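Local coordinates for Exo-1,5-alpha-L-arabinofuranobiosidase (Gibberella zeae, PDB 2YDT), which probably hydrolyses alpha-1,5-linked arabinan from the chain end, releasing arabinobiose, and binds arabinofuranose and an iminosugar inhibitor in its pocket, at residues A[27-32]-A[46-51]. Sequence-based numbering, arbitrary orientation.
With AHR (alpha-L-arabinofuranose), chain C.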
loop_
_atom_site.group_PDB
_atom_site.type_symbol
_atom_site.label_atom_id
_atom_site.label_comp_id
_atom_site.label_asym_id
_atom_site.label_seq_id
_atom_site.Cartn_x
_atom_site.Cartn_y
_atom_site.Cartn_z
ATOM N N GLN A 27 -2.817 17.916 0.775
ATOM C CA GLN A 27 -1.820 18.378 -0.197
ATOM C C GLN A 27 -1.104 17.216 -0.869
ATOM O O GLN A 27 -1.096 17.110 -2.090
ATOM C CB GLN A 27 -0.863 19.445 0.366
ATOM C CG GLN A 27 -1.583 20.645 0.982
ATOM C CD GLN A 27 -0.631 21.741 1.375
ATOM O OE1 GLN A 27 0.300 21.487 2.120
ATOM N NE2 GLN A 27 -0.835 22.973 0.857
ATOM N N VAL A 28 -0.497 16.361 -0.064
ATOM C CA VAL A 28 0.044 15.084 -0.499
ATOM C C VAL A 28 -0.359 14.061 0.561
ATOM O O VAL A 28 -0.638 14.434 1.712
ATOM C CB VAL A 28 1.549 15.121 -0.688
ATOM C CG1 VAL A 28 1.913 16.110 -1.822
ATOM C CG2 VAL A 28 2.306 15.455 0.664
ATOM N N LEU A 29 -0.392 12.779 0.176
ATOM C CA LEU A 29 -0.719 11.687 1.093
ATOM C C LEU A 29 -0.386 10.402 0.328
ATOM O O LEU A 29 -0.336 10.396 -0.910
ATOM C CB LEU A 29 -2.222 11.721 1.455
ATOM C CG LEU A 29 -2.647 10.923 2.684
ATOM C CD1 LEU A 29 -2.134 11.604 3.998
ATOM C CD2 LEU A 29 -4.166 10.688 2.720
ATOM N N TYR A 30 -0.181 9.292 1.045
ATOM C CA TYR A 30 -0.221 7.965 0.384
ATOM C C TYR A 30 0.954 7.725 -0.534
ATOM O O TYR A 30 0.794 7.503 -1.740
ATOM C CB TYR A 30 -1.582 7.754 -0.342
ATOM C CG TYR A 30 -2.070 6.316 -0.352
ATOM C CD1 TYR A 30 -3.144 5.916 0.464
ATOM C CD2 TYR A 30 -1.503 5.366 -1.199
ATOM C CE1 TYR A 30 -3.617 4.637 0.466
ATOM C CE2 TYR A 30 -1.967 4.062 -1.206
ATOM C CZ TYR A 30 -3.036 3.701 -0.395
ATOM O OH TYR A 30 -3.514 2.395 -0.396
ATOM N N ALA A 31 2.164 7.726 0.023
ATOM C CA ALA A 31 3.388 7.515 -0.746
ATOM C C ALA A 31 3.605 6.035 -1.048
ATOM O O ALA A 31 3.381 5.186 -0.191
ATOM C CB ALA A 31 4.629 8.081 0.029
ATOM N N ARG A 32 4.093 5.778 -2.262
ATOM C CA ARG A 32 4.418 4.418 -2.708
ATOM C C ARG A 32 5.687 4.387 -3.529
ATOM O O ARG A 32 5.811 5.176 -4.495
ATOM C CB ARG A 32 3.244 3.827 -3.522
ATOM C CG ARG A 32 2.024 3.495 -2.670
ATOM C CD ARG A 32 2.248 2.325 -1.757
ATOM N NE ARG A 32 1.059 1.883 -1.052
ATOM C CZ ARG A 32 0.683 2.276 0.157
ATOM N NH1 ARG A 32 1.323 3.208 0.821
ATOM N NH2 ARG A 32 -0.352 1.709 0.715
ATOM N N GLU A 46 -0.711 10.561 -3.709
ATOM C CA GLU A 46 -1.940 11.356 -3.987
ATOM C C GLU A 46 -1.544 12.818 -4.014
ATOM O O GLU A 46 -1.000 13.321 -3.041
ATOM C CB GLU A 46 -2.993 11.169 -2.902
ATOM C CG GLU A 46 -3.514 9.753 -2.757
ATOM C CD GLU A 46 -4.421 9.520 -1.555
ATOM O OE1 GLU A 46 -4.587 10.396 -0.707
ATOM O OE2 GLU A 46 -4.953 8.401 -1.475
ATOM N N ASN A 47 -1.880 13.529 -5.097
ATOM C CA ASN A 47 -1.422 14.895 -5.330
ATOM C C ASN A 47 -2.648 15.800 -5.443
ATOM O O ASN A 47 -3.416 15.732 -6.409
ATOM C CB ASN A 47 -0.601 14.872 -6.620
ATOM C CG ASN A 47 0.200 16.145 -6.862
ATOM O OD1 ASN A 47 1.167 16.397 -6.145
ATOM N ND2 ASN A 47 -0.159 16.909 -7.921
ATOM N N TYR A 48 -2.899 16.561 -4.384
ATOM C CA TYR A 48 -4.169 17.290 -4.196
ATOM C C TYR A 48 -4.062 18.692 -4.817
ATOM O O TYR A 48 -4.238 19.717 -4.153
ATOM C CB TYR A 48 -4.586 17.357 -2.727
ATOM C CG TYR A 48 -4.988 16.047 -2.093
ATOM C CD1 TYR A 48 -6.309 15.774 -1.809
ATOM C CD2 TYR A 48 -4.040 15.065 -1.781
ATOM C CE1 TYR A 48 -6.716 14.565 -1.230
ATOM C CE2 TYR A 48 -4.435 13.857 -1.211
ATOM C CZ TYR A 48 -5.770 13.607 -0.927
ATOM O OH TYR A 48 -6.178 12.412 -0.369
ATOM N N SER A 49 -3.904 18.692 -6.123
ATOM C CA SER A 49 -3.760 19.948 -6.866
ATOM C C SER A 49 -5.120 20.625 -7.054
ATOM O O SER A 49 -6.151 19.996 -7.016
ATOM C CB SER A 49 -3.076 19.685 -8.208
ATOM O OG SER A 49 -3.810 18.734 -8.955
ATOM N N PRO A 50 -5.117 21.959 -7.259
ATOM C CA PRO A 50 -6.367 22.658 -7.579
ATOM C C PRO A 50 -6.815 22.283 -8.988
ATOM O O PRO A 50 -6.006 22.314 -9.911
ATOM C CB PRO A 50 -5.961 24.158 -7.509
ATOM C CG PRO A 50 -4.539 24.169 -7.053
ATOM C CD PRO A 50 -3.943 22.840 -7.303
ATOM N N GLU A 51 -8.107 21.963 -9.140
ATOM C CA GLU A 51 -8.665 21.424 -10.365
ATOM C C GLU A 51 -9.586 22.464 -11.055
ATOM O O GLU A 51 -10.273 23.149 -10.365
ATOM C CB GLU A 51 -9.502 20.205 -10.031
ATOM C CG GLU A 51 -8.660 19.021 -9.561
ATOM C CD GLU A 51 -9.503 17.812 -9.232
ATOM O OE1 GLU A 51 -10.211 17.875 -8.211
ATOM O OE2 GLU A 51 -9.463 16.823 -10.012
HETATM O O5 AHR C . -6.470 7.831 0.591
HETATM C C5 AHR C . -7.300 8.938 0.983
HETATM C C4 AHR C . -8.231 8.566 2.111
HETATM O O4 AHR C . -9.157 7.562 1.747
HETATM C C3 AHR C . -9.157 9.721 2.534
HETATM O O3 AHR C . -8.517 10.683 3.411
HETATM C C2 AHR C . -10.237 8.980 3.285
HETATM O O2 AHR C . -11.525 9.613 3.294
HETATM C C1 AHR C . -10.286 7.654 2.577
#
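The carboxylate of Glu46, gripped at both oxygens, lies against Leu29 and Tyr30. OE2 of Glu46 accepts a hydrogen bond of 2.6 Å from O5 of the arabinofuranose and another from the backbone N of Gln87, while OE1 takes the hydroxyl of Tyr48, which comes from above the carboxylate plane. These bonds fix the rotation of the group, and glutamate suits the place because its chain, extended beyond CG, brings OE2 to the sugar hydroxyl while OE1 receives Tyr48. Leu29 runs beside Glu46, its CD2 methyl an apolar neighbour 4.0 Å from C5 of the sugar. Tyr30 crosses Glu46 obliquely, its ring 15° from the carboxylate plane; tyrosine suits the pocket because this ring also borders the sugar, with CD1 3.8 Å from O5. CE2 of Tyr48 lies 4.1 Å from Leu29 CB, and the same ring ends in the hydroxyl that holds Glu46 OE1.

The backbones add Glu46 N to Leu29 O (2.8 Å) and Tyr48 N to Gln27 O (3.0 Å), the latter where Tyr48 centres an inverse gamma turn. Strands 28-35 and 41-47 form a hairpin of a four-stranded antiparallel blade in a beta-propeller; Pro88 of strand 87-92 packs on Tyr30 and Glu46, and Phe17 of strand 11-17 meets Val28 and Asn47.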